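Local coordinates for protein GH59 galactosidase (Clostridium cellulolyticum, PDB 2V4V) that binds xylose through a family 6 carbohydrate-binding module, one part of a larger multidomain glycoside hydrolase probably active on beta-glucans of the plant cell wall, at residues E8-S13 against G26-G31; V57-S62 against G87-Y92; N65-L70 against I78-V83. All coordinates share one frame; numbering follows the deposited sequence.

Contact 1 of 3, residues E8-S13 against G26-G31. With NA (sodium ion), chain C.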
loop_
_atom_site.group_PDB
_atom_site.type_symbol
_atom_site.label_atom_id
_atom_site.label_comp_id
_atom_site.label_asym_id
_atom_site.label_seq_id
_atom_site.Cartn_x
_atom_site.Cartn_y
_atom_site.Cartn_z
ATOM N N GLU A 8 -4.108 -8.385 2.577
ATOM C CA GLU A 8 -3.133 -8.210 3.644
ATOM C C GLU A 8 -1.790 -7.839 3.017
ATOM O O GLU A 8 -1.364 -8.457 2.020
ATOM C CB GLU A 8 -2.985 -9.493 4.424
ATOM C CG GLU A 8 -4.261 -9.802 5.194
ATOM C CD GLU A 8 -4.561 -8.800 6.341
ATOM O OE1 GLU A 8 -3.672 -8.066 6.797
ATOM O OE2 GLU A 8 -5.719 -8.781 6.859
ATOM N N ALA A 9 -1.083 -6.875 3.612
ATOM C CA ALA A 9 0.102 -6.355 2.946
ATOM C C ALA A 9 1.147 -7.471 2.771
ATOM O O ALA A 9 1.936 -7.450 1.789
ATOM C CB ALA A 9 0.705 -5.203 3.767
ATOM N N GLU A 10 1.190 -8.382 3.757
ATOM C CA GLU A 10 2.238 -9.441 3.745
ATOM C C GLU A 10 1.977 -10.553 2.711
ATOM O O GLU A 10 2.809 -11.484 2.545
ATOM C CB GLU A 10 2.390 -10.102 5.126
ATOM C CG GLU A 10 1.213 -10.941 5.554
ATOM C CD GLU A 10 0.058 -10.184 6.170
ATOM O OE1 GLU A 10 0.032 -8.922 6.162
ATOM O OE2 GLU A 10 -0.830 -10.911 6.715
ATOM N N SER A 11 0.825 -10.464 2.040
ATOM C CA SER A 11 0.417 -11.462 1.032
ATOM C C SER A 11 0.975 -11.125 -0.365
ATOM O O SER A 11 0.512 -11.685 -1.379
ATOM C CB SER A 11 -1.106 -11.602 0.997
ATOM O OG SER A 11 -1.704 -10.556 0.261
ATOM N N TYR A 12 1.985 -10.243 -0.425
ATOM C CA TYR A 12 2.574 -9.852 -1.723
ATOM C C TYR A 12 3.104 -11.045 -2.515
ATOM O O TYR A 12 3.548 -12.054 -1.947
ATOM C CB TYR A 12 3.692 -8.819 -1.544
ATOM C CG TYR A 12 4.762 -9.297 -0.588
ATOM C CD1 TYR A 12 5.755 -10.241 -1.004
ATOM C CD2 TYR A 12 4.800 -8.835 0.722
ATOM C CE1 TYR A 12 6.733 -10.672 -0.120
ATOM C CE2 TYR A 12 5.791 -9.293 1.620
ATOM C CZ TYR A 12 6.736 -10.178 1.190
ATOM O OH TYR A 12 7.696 -10.599 2.086
ATOM N N SER A 13 3.042 -10.900 -3.834
ATOM C CA SER A 13 3.678 -11.833 -4.781
ATOM C C SER A 13 5.195 -11.639 -4.892
ATOM O O SER A 13 5.946 -12.574 -5.179
ATOM C CB SER A 13 3.043 -11.656 -6.183
ATOM O OG SER A 13 1.617 -11.759 -6.067
ATOM N N GLY A 26 -2.735 -7.451 15.220
ATOM C CA GLY A 26 -2.912 -8.842 14.805
ATOM C C GLY A 26 -2.327 -9.057 13.430
ATOM O O GLY A 26 -2.244 -8.115 12.610
ATOM N N GLY A 27 -1.898 -10.294 13.174
ATOM C CA GLY A 27 -1.287 -10.615 11.896
ATOM C C GLY A 27 0.051 -9.873 11.760
ATOM O O GLY A 27 0.774 -9.707 12.750
ATOM N N GLU A 28 0.350 -9.439 10.538
ATOM C CA GLU A 28 1.671 -8.889 10.180
ATOM C C GLU A 28 1.538 -7.541 9.525
ATOM O O GLU A 28 0.485 -7.234 8.942
ATOM C CB GLU A 28 2.371 -9.778 9.192
ATOM C CG GLU A 28 2.311 -11.262 9.584
ATOM C CD GLU A 28 3.154 -12.109 8.674
ATOM O OE1 GLU A 28 2.550 -13.108 8.175
ATOM O OE2 GLU A 28 4.366 -11.780 8.472
ATOM N N ASP A 29 2.604 -6.743 9.625
ATOM C CA ASP A 29 2.713 -5.560 8.769
ATOM C C ASP A 29 3.968 -5.645 7.901
ATOM O O ASP A 29 4.963 -6.296 8.276
ATOM C CB ASP A 29 2.704 -4.240 9.580
ATOM C CG ASP A 29 3.886 -4.142 10.535
ATOM O OD1 ASP A 29 3.724 -4.588 11.713
ATOM O OD2 ASP A 29 4.976 -3.626 10.076
ATOM N N VAL A 30 3.900 -4.952 6.760
ATOM C CA VAL A 30 5.079 -4.705 5.971
ATOM C C VAL A 30 5.720 -3.480 6.588
ATOM O O VAL A 30 5.112 -2.384 6.650
ATOM C CB VAL A 30 4.706 -4.447 4.500
ATOM C CG1 VAL A 30 5.800 -3.755 3.782
ATOM C CG2 VAL A 30 4.381 -5.786 3.834
ATOM N N GLY A 31 6.943 -3.691 7.082
ATOM C CA GLY A 31 7.717 -2.596 7.672
ATOM C C GLY A 31 9.098 -2.450 7.026
ATOM O O GLY A 31 9.382 -3.024 5.980
HETATM NA NA NA C . -1.476 -7.493 7.656
HETATM O O HOH W 1 -2.019 -9.677 8.689
HETATM O O HOH W 2 -0.434 -13.432 8.458
#
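E10 and V30 mark the closest backbone approach between the loop that follows strand 7-8 and strand 28-31, their CA atoms lying 6.0 Å apart, with no direct hydrogen bond between the two segments. A sodium site joins them instead, on the beta-sandwich of this family 6 carbohydrate-binding module. The ion takes E8 OE1 at 2.4 Å, E10 OE1 at 2.6 Å, the backbone carbonyl E28 O and a water; N123 of strand 121-128 completes the shell with its backbone O and OD1. E10 reaches the metal by a tightly folded chain: CG sits between the backbone N and the carbonyl carbon (chi1 69°), and a second bend at chi2 turns the carboxylate back to the ion. The side chain of E28, extended beyond CG, crosses that of E10 at about a right angle and lays its OE1 3.7 Å from E10 CG. The nearest carboxylate oxygens, E10 OE2 and E28 OE1, stand 4.3 Å apart, a repulsion that a water donating to both would be expected to ease. The metal-bound water donates to E10 OE2 and accepts from E28 N, so it cross-links two residues that already share the ion. Beyond the ion the contact turns apolar. V30 CG2 lies near the plane of the Y12 ring at its edge, and the same methyl packs 3.7 Å from A9 CB.

Contact 2 of 3, residues V57-S62 against G87-Y92. With XYP (beta-D-xylopyranose), chain B.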
loop_
_atom_site.group_PDB
_atom_site.type_symbol
_atom_site.label_atom_id
_atom_site.label_comp_id
_atom_site.label_asym_id
_atom_site.label_seq_id
_atom_site.Cartn_x
_atom_site.Cartn_y
_atom_site.Cartn_z
ATOM N N VAL A 57 -2.320 1.886 8.092
ATOM C CA VAL A 57 -0.907 2.268 8.185
ATOM C C VAL A 57 -0.528 2.849 9.541
ATOM O O VAL A 57 -1.382 3.411 10.250
ATOM C CB VAL A 57 -0.555 3.342 7.149
ATOM C CG1 VAL A 57 -0.436 2.722 5.732
ATOM C CG2 VAL A 57 -1.601 4.463 7.187
ATOM N N ALA A 58 0.742 2.694 9.904
ATOM C CA ALA A 58 1.273 3.257 11.155
ATOM C C ALA A 58 2.602 3.957 10.830
ATOM O O ALA A 58 3.302 3.557 9.876
ATOM C CB ALA A 58 1.550 2.157 12.177
ATOM N N SER A 59 2.959 4.997 11.597
ATOM C CA SER A 59 4.285 5.562 11.374
ATOM C C SER A 59 4.752 6.355 12.575
ATOM O O SER A 59 3.988 7.238 13.067
ATOM C CB SER A 59 4.268 6.544 10.182
ATOM O OG SER A 59 5.499 7.238 10.104
ATOM N N ALA A 60 5.993 6.118 13.009
ATOM C CA ALA A 60 6.583 6.936 14.068
ATOM C C ALA A 60 7.314 8.150 13.530
ATOM O O ALA A 60 7.962 8.907 14.288
ATOM C CB ALA A 60 7.539 6.127 14.926
ATOM N N THR A 61 7.230 8.346 12.224
ATOM C CA THR A 61 7.925 9.454 11.599
ATOM C C THR A 61 6.862 10.372 10.987
ATOM O O THR A 61 5.859 10.678 11.643
ATOM C CB THR A 61 8.937 8.932 10.542
ATOM O OG1 THR A 61 8.216 8.131 9.594
ATOM C CG2 THR A 61 10.082 8.080 11.237
ATOM N N SER A 62 7.108 10.851 9.765
ATOM C CA SER A 62 6.154 11.763 9.115
ATOM C C SER A 62 5.512 11.114 7.878
ATOM O O SER A 62 5.023 11.822 6.971
ATOM C CB SER A 62 6.831 13.085 8.753
ATOM O OG SER A 62 7.152 13.771 9.971
ATOM N N GLY A 87 2.486 8.609 15.419
ATOM C CA GLY A 87 3.182 8.677 16.707
ATOM C C GLY A 87 3.827 7.361 17.172
ATOM O O GLY A 87 4.515 7.339 18.224
ATOM N N ASP A 88 3.558 6.263 16.471
ATOM C CA ASP A 88 4.113 4.992 16.911
ATOM C C ASP A 88 4.100 4.019 15.751
ATOM O O ASP A 88 3.159 4.031 14.973
ATOM C CB ASP A 88 3.268 4.436 18.053
ATOM C CG ASP A 88 3.943 3.265 18.753
ATOM O OD1 ASP A 88 4.735 3.540 19.685
ATOM O OD2 ASP A 88 3.690 2.104 18.379
ATOM N N TRP A 89 5.127 3.156 15.660
ATOM C CA TRP A 89 5.168 2.179 14.571
ATOM C C TRP A 89 4.047 1.155 14.591
ATOM O O TRP A 89 3.844 0.458 13.590
ATOM C CB TRP A 89 6.493 1.395 14.579
ATOM C CG TRP A 89 7.669 2.249 14.167
ATOM C CD1 TRP A 89 8.782 2.554 14.916
ATOM C CD2 TRP A 89 7.835 2.932 12.907
ATOM N NE1 TRP A 89 9.630 3.390 14.205
ATOM C CE2 TRP A 89 9.073 3.641 12.970
ATOM C CE3 TRP A 89 7.053 3.043 11.748
ATOM C CZ2 TRP A 89 9.552 4.414 11.896
ATOM C CZ3 TRP A 89 7.555 3.798 10.657
ATOM C CH2 TRP A 89 8.773 4.496 10.759
ATOM N N GLN A 90 3.366 1.035 15.730
ATOM C CA GLN A 90 2.298 0.031 15.864
ATOM C C GLN A 90 0.946 0.607 16.330
ATOM O O GLN A 90 0.118 -0.125 16.862
ATOM C CB GLN A 90 2.768 -1.133 16.767
ATOM C CG GLN A 90 3.971 -1.911 16.210
ATOM C CD GLN A 90 3.619 -2.706 14.933
ATOM O OE1 GLN A 90 2.435 -2.988 14.657
ATOM N NE2 GLN A 90 4.643 -3.079 14.170
ATOM N N THR A 91 0.723 1.910 16.059
ATOM C CA THR A 91 -0.588 2.526 16.227
ATOM C C THR A 91 -1.066 2.919 14.832
ATOM O O THR A 91 -0.421 3.750 14.184
ATOM C CB THR A 91 -0.452 3.775 17.078
ATOM O OG1 THR A 91 -0.038 3.395 18.407
ATOM C CG2 THR A 91 -1.771 4.570 17.101
ATOM N N TYR A 92 -2.119 2.233 14.376
ATOM C CA TYR A 92 -2.568 2.328 12.970
ATOM C C TYR A 92 -3.731 3.285 12.798
ATOM O O TYR A 92 -4.501 3.542 13.725
ATOM C CB TYR A 92 -2.898 0.954 12.374
ATOM C CG TYR A 92 -1.686 0.054 12.305
ATOM C CD1 TYR A 92 -1.050 -0.199 11.094
ATOM C CD2 TYR A 92 -1.127 -0.499 13.489
ATOM C CE1 TYR A 92 0.069 -1.002 11.015
ATOM C CE2 TYR A 92 0.014 -1.319 13.435
ATOM C CZ TYR A 92 0.632 -1.541 12.186
ATOM O OH TYR A 92 1.773 -2.334 12.056
HETATM O O1 XYP B . 12.578 -0.667 14.243
HETATM C C1 XYP B . 11.858 -0.745 13.022
HETATM C C2 XYP B . 10.434 -1.123 13.401
HETATM C C3 XYP B . 9.569 -1.188 12.155
HETATM C C4 XYP B . 9.749 0.075 11.317
HETATM C C5 XYP B . 11.239 0.382 11.114
HETATM O O2 XYP B . 10.364 -2.418 13.984
HETATM O O3 XYP B . 8.204 -1.361 12.499
HETATM O O4 XYP B . 9.158 -0.065 10.045
HETATM O O5 XYP B . 11.879 0.468 12.369
HETATM O O HOH W 3 4.538 10.296 14.073
#
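The W89 indole is sandwiched between sugar and protein: C4 of the bound xylose sits over the centre of one face, 3.8 Å from W89 CD2, while the opposite face rests on A60. There the A60 methyl makes a CH-pi contact, its CB 3.5 Å from the centroid of the five-membered ring and 12° off the normal, and A60 N lies 3.5 Å from W89 CE3. T61 CG2 comes in obliquely at the far end of the six-membered ring, near CZ2 and CH2. The second ring, Y92, receives the A58 methyl over its centre, with CB 3.6 Å from the centroid; V57 N and Q90 OE1 lie at its edge, in plane. In this beta-sandwich module the segments join the end of strand 52-59 to the type I turn D88-T91 leading into strand 91-98, so the tryptophan that platforms the sugar, as is common in carbohydrate-binding modules, is carried on a turn. An Asx turn holds that corner, Q90 N donating to D88 OD2. On the other segment S59 forms an ST turn: OG, anti to its own backbone N (chi1 171°), accepts from T61 N and is also bonded to L119 O. Backbone pairing between the segments is slight, G87 N giving S59 O only a weak, bent bond (124°). A water also bridges the segments, accepting from G87 N and donating to T61 O at 2.8 Å.

Contact 3 of 3, residues N65-L70 against I78-V83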
loop_
_atom_site.group_PDB
_atom_site.type_symbol
_atom_site.label_atom_id
_atom_site.label_comp_id
_atom_site.label_asym_id
_atom_site.label_seq_id
_atom_site.Cartn_x
_atom_site.Cartn_y
_atom_site.Cartn_z
ATOM N N ASN A 65 4.280 8.677 0.920
ATOM C CA ASN A 65 3.197 8.410 -0.049
ATOM C C ASN A 65 3.280 6.956 -0.518
ATOM O O ASN A 65 4.368 6.397 -0.614
ATOM C CB ASN A 65 3.342 9.260 -1.329
ATOM C CG ASN A 65 2.951 10.731 -1.116
ATOM O OD1 ASN A 65 2.175 11.071 -0.202
ATOM N ND2 ASN A 65 3.475 11.605 -2.003
ATOM N N ILE A 66 2.100 6.376 -0.793
ATOM C CA ILE A 66 2.015 5.066 -1.455
ATOM C C ILE A 66 1.577 5.348 -2.873
ATOM O O ILE A 66 0.453 5.759 -3.100
ATOM C CB ILE A 66 0.975 4.128 -0.798
ATOM C CG1 ILE A 66 1.256 3.949 0.708
ATOM C CG2 ILE A 66 0.922 2.790 -1.560
ATOM C CD1 ILE A 66 0.190 3.156 1.449
ATOM N N GLU A 67 2.494 5.206 -3.812
ATOM C CA GLU A 67 2.146 5.348 -5.216
ATOM C C GLU A 67 1.562 4.039 -5.686
ATOM O O GLU A 67 2.165 2.969 -5.488
ATOM C CB GLU A 67 3.377 5.713 -6.050
ATOM C CG GLU A 67 3.790 7.177 -5.835
ATOM C CD GLU A 67 4.978 7.622 -6.708
ATOM O OE1 GLU A 67 5.609 6.769 -7.328
ATOM O OE2 GLU A 67 5.260 8.844 -6.723
ATOM N N ILE A 68 0.393 4.107 -6.313
ATOM C CA ILE A 68 -0.261 2.882 -6.740
ATOM C C ILE A 68 -0.056 2.788 -8.258
ATOM O O ILE A 68 -0.664 3.570 -8.997
ATOM C CB ILE A 68 -1.777 2.930 -6.476
ATOM C CG1 ILE A 68 -2.061 3.167 -4.988
ATOM C CG2 ILE A 68 -2.456 1.629 -6.896
ATOM C CD1 ILE A 68 -3.411 3.832 -4.733
ATOM N N ARG A 69 0.775 1.813 -8.688
ATOM C CA ARG A 69 1.172 1.726 -10.078
ATOM C C ARG A 69 0.773 0.355 -10.647
ATOM O O ARG A 69 0.699 -0.632 -9.919
ATOM C CB ARG A 69 2.690 1.909 -10.202
ATOM C CG ARG A 69 3.097 3.386 -9.956
ATOM C CD ARG A 69 4.607 3.607 -10.025
ATOM N NE ARG A 69 4.930 4.989 -9.709
ATOM C CZ ARG A 69 4.829 6.012 -10.566
ATOM N NH1 ARG A 69 4.418 5.826 -11.841
ATOM N NH2 ARG A 69 5.158 7.253 -10.151
ATOM N N LEU A 70 0.443 0.320 -11.949
ATOM C CA LEU A 70 -0.013 -0.931 -12.530
ATOM C C LEU A 70 1.062 -1.574 -13.376
ATOM O O LEU A 70 1.674 -0.949 -14.240
ATOM C CB LEU A 70 -1.256 -0.684 -13.394
ATOM C CG LEU A 70 -2.487 -0.169 -12.660
ATOM C CD1 LEU A 70 -3.664 0.051 -13.657
ATOM C CD2 LEU A 70 -2.889 -1.068 -11.497
ATOM N N ILE A 78 -2.062 5.210 -10.831
ATOM C CA ILE A 78 -3.511 5.372 -10.735
ATOM C C ILE A 78 -3.954 6.068 -9.443
ATOM O O ILE A 78 -5.123 6.421 -9.308
ATOM C CB ILE A 78 -4.279 4.051 -10.940
ATOM C CG1 ILE A 78 -3.960 3.079 -9.789
ATOM C CG2 ILE A 78 -3.928 3.488 -12.281
ATOM C CD1 ILE A 78 -4.808 1.808 -9.759
ATOM N N GLY A 79 -3.006 6.316 -8.525
ATOM C CA GLY A 79 -3.314 7.117 -7.359
ATOM C C GLY A 79 -2.101 7.263 -6.487
ATOM O O GLY A 79 -1.162 6.475 -6.628
ATOM N N THR A 80 -2.122 8.244 -5.577
ATOM C CA THR A 80 -1.009 8.445 -4.651
ATOM C C THR A 80 -1.651 8.671 -3.300
ATOM O O THR A 80 -2.379 9.668 -3.105
ATOM C CB THR A 80 -0.165 9.695 -5.060
ATOM O OG1 THR A 80 0.340 9.493 -6.391
ATOM C CG2 THR A 80 1.034 9.849 -4.119
ATOM N N CYS A 81 -1.398 7.737 -2.376
ATOM C CA CYS A 81 -2.099 7.767 -1.080
ATOM C C CYS A 81 -1.180 8.446 -0.065
ATOM O O CYS A 81 -0.102 7.912 0.251
ATOM C CB CYS A 81 -2.319 6.349 -0.606
ATOM S SG CYS A 81 -3.464 6.323 0.818
ATOM N N PRO A 82 -1.594 9.613 0.461
ATOM C CA PRO A 82 -0.719 10.254 1.434
ATOM C C PRO A 82 -0.842 9.552 2.762
ATOM O O PRO A 82 -1.941 9.205 3.216
ATOM C CB PRO A 82 -1.278 11.688 1.548
ATOM C CG PRO A 82 -2.754 11.530 1.277
ATOM C CD PRO A 82 -2.850 10.368 0.242
ATOM N N VAL A 83 0.309 9.370 3.427
ATOM C CA VAL A 83 0.342 8.744 4.761
ATOM C C VAL A 83 1.004 9.685 5.771
ATOM O O VAL A 83 2.063 10.224 5.467
ATOM C CB VAL A 83 1.189 7.433 4.737
ATOM C CG1 VAL A 83 1.365 6.905 6.144
ATOM C CG2 VAL A 83 0.554 6.375 3.778
HETATM O O HOH W 4 2.850 10.530 -7.002
#
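I66 and C81 pair through both their backbone N-H and C=O groups, and I68 is gripped in the same way by two different partners. These four bonds tie strands 64-70 and 77-83 into an antiparallel beta hairpin at one border of the five-stranded sheet of the sandwich. C81 N meets I66 O at 2.8 Å, nearly straight (174°), and I66 N returns a bond to C81 O. Further along, I68 N donates to G79 O, but I68 O accepts from I78 N, one residue short of G79, and this bond is the straightest of the four at 177°. The other edge of strand 64-70 is satisfied by strand 105-113, with N65, E67 and R69 pairing with K113, V111 and Y109.

On the face bearing E67 and T80 the polar groups find partners locally. R69 NE and NH2 both grip E67 OE1 from the same side of the carboxylate plane, the NH2 at 2.9 Å, while the guanidinium keeps that oxygen in its own plane. OE1 also forms a salt bridge with K113, and R69 NH1 donates to G75 O. A water spans the strands, donating a hydrogen bond to E67 OE2 and lying 2.8 Å from T80 OG1.

The reverse face is hydrocarbon and sulphur. I78 CG1, placed between its backbone N and carbonyl carbon (chi1 66°), meets I68 CG2 at 3.6 Å, and I78 CG2 approaches L70 CD1. I66 sets CG1 4.0 Å from V83 CG2. F53, A55 and V57 of the facing sheet close over these side chains. With its charges confined to one face, the hairpin is amphipathic: two cations share E67 OE1, which should favour its ionised form, while the inward face contributes apolar packing.

Contacts 1 and 2 belong to the ligand-bearing end of the module, whereas contact 3 lies on the opposite side of the chain's centre from contact 1. All three are partly buried: contact 2, farthest from that centre, has four exposed touching residues, while most in contact 3 are buried. Chemistry follows place: a sodium ion and waters join loop to strand in contact 1, a sugar-facing aromatic platform dominates contact 2, and regular strand pairing over a buried apolar face marks contact 3. Their centres are about 15 to 18 Å apart, yet D29 OD1 probably accepts a hydrogen bond from Q90 NE2, linking contacts 1 and 2, and V57 CG2 packs on V83 CG1 between contacts 2 and 3. Strands 52-59 and 91-98 flank the hairpin in sequence.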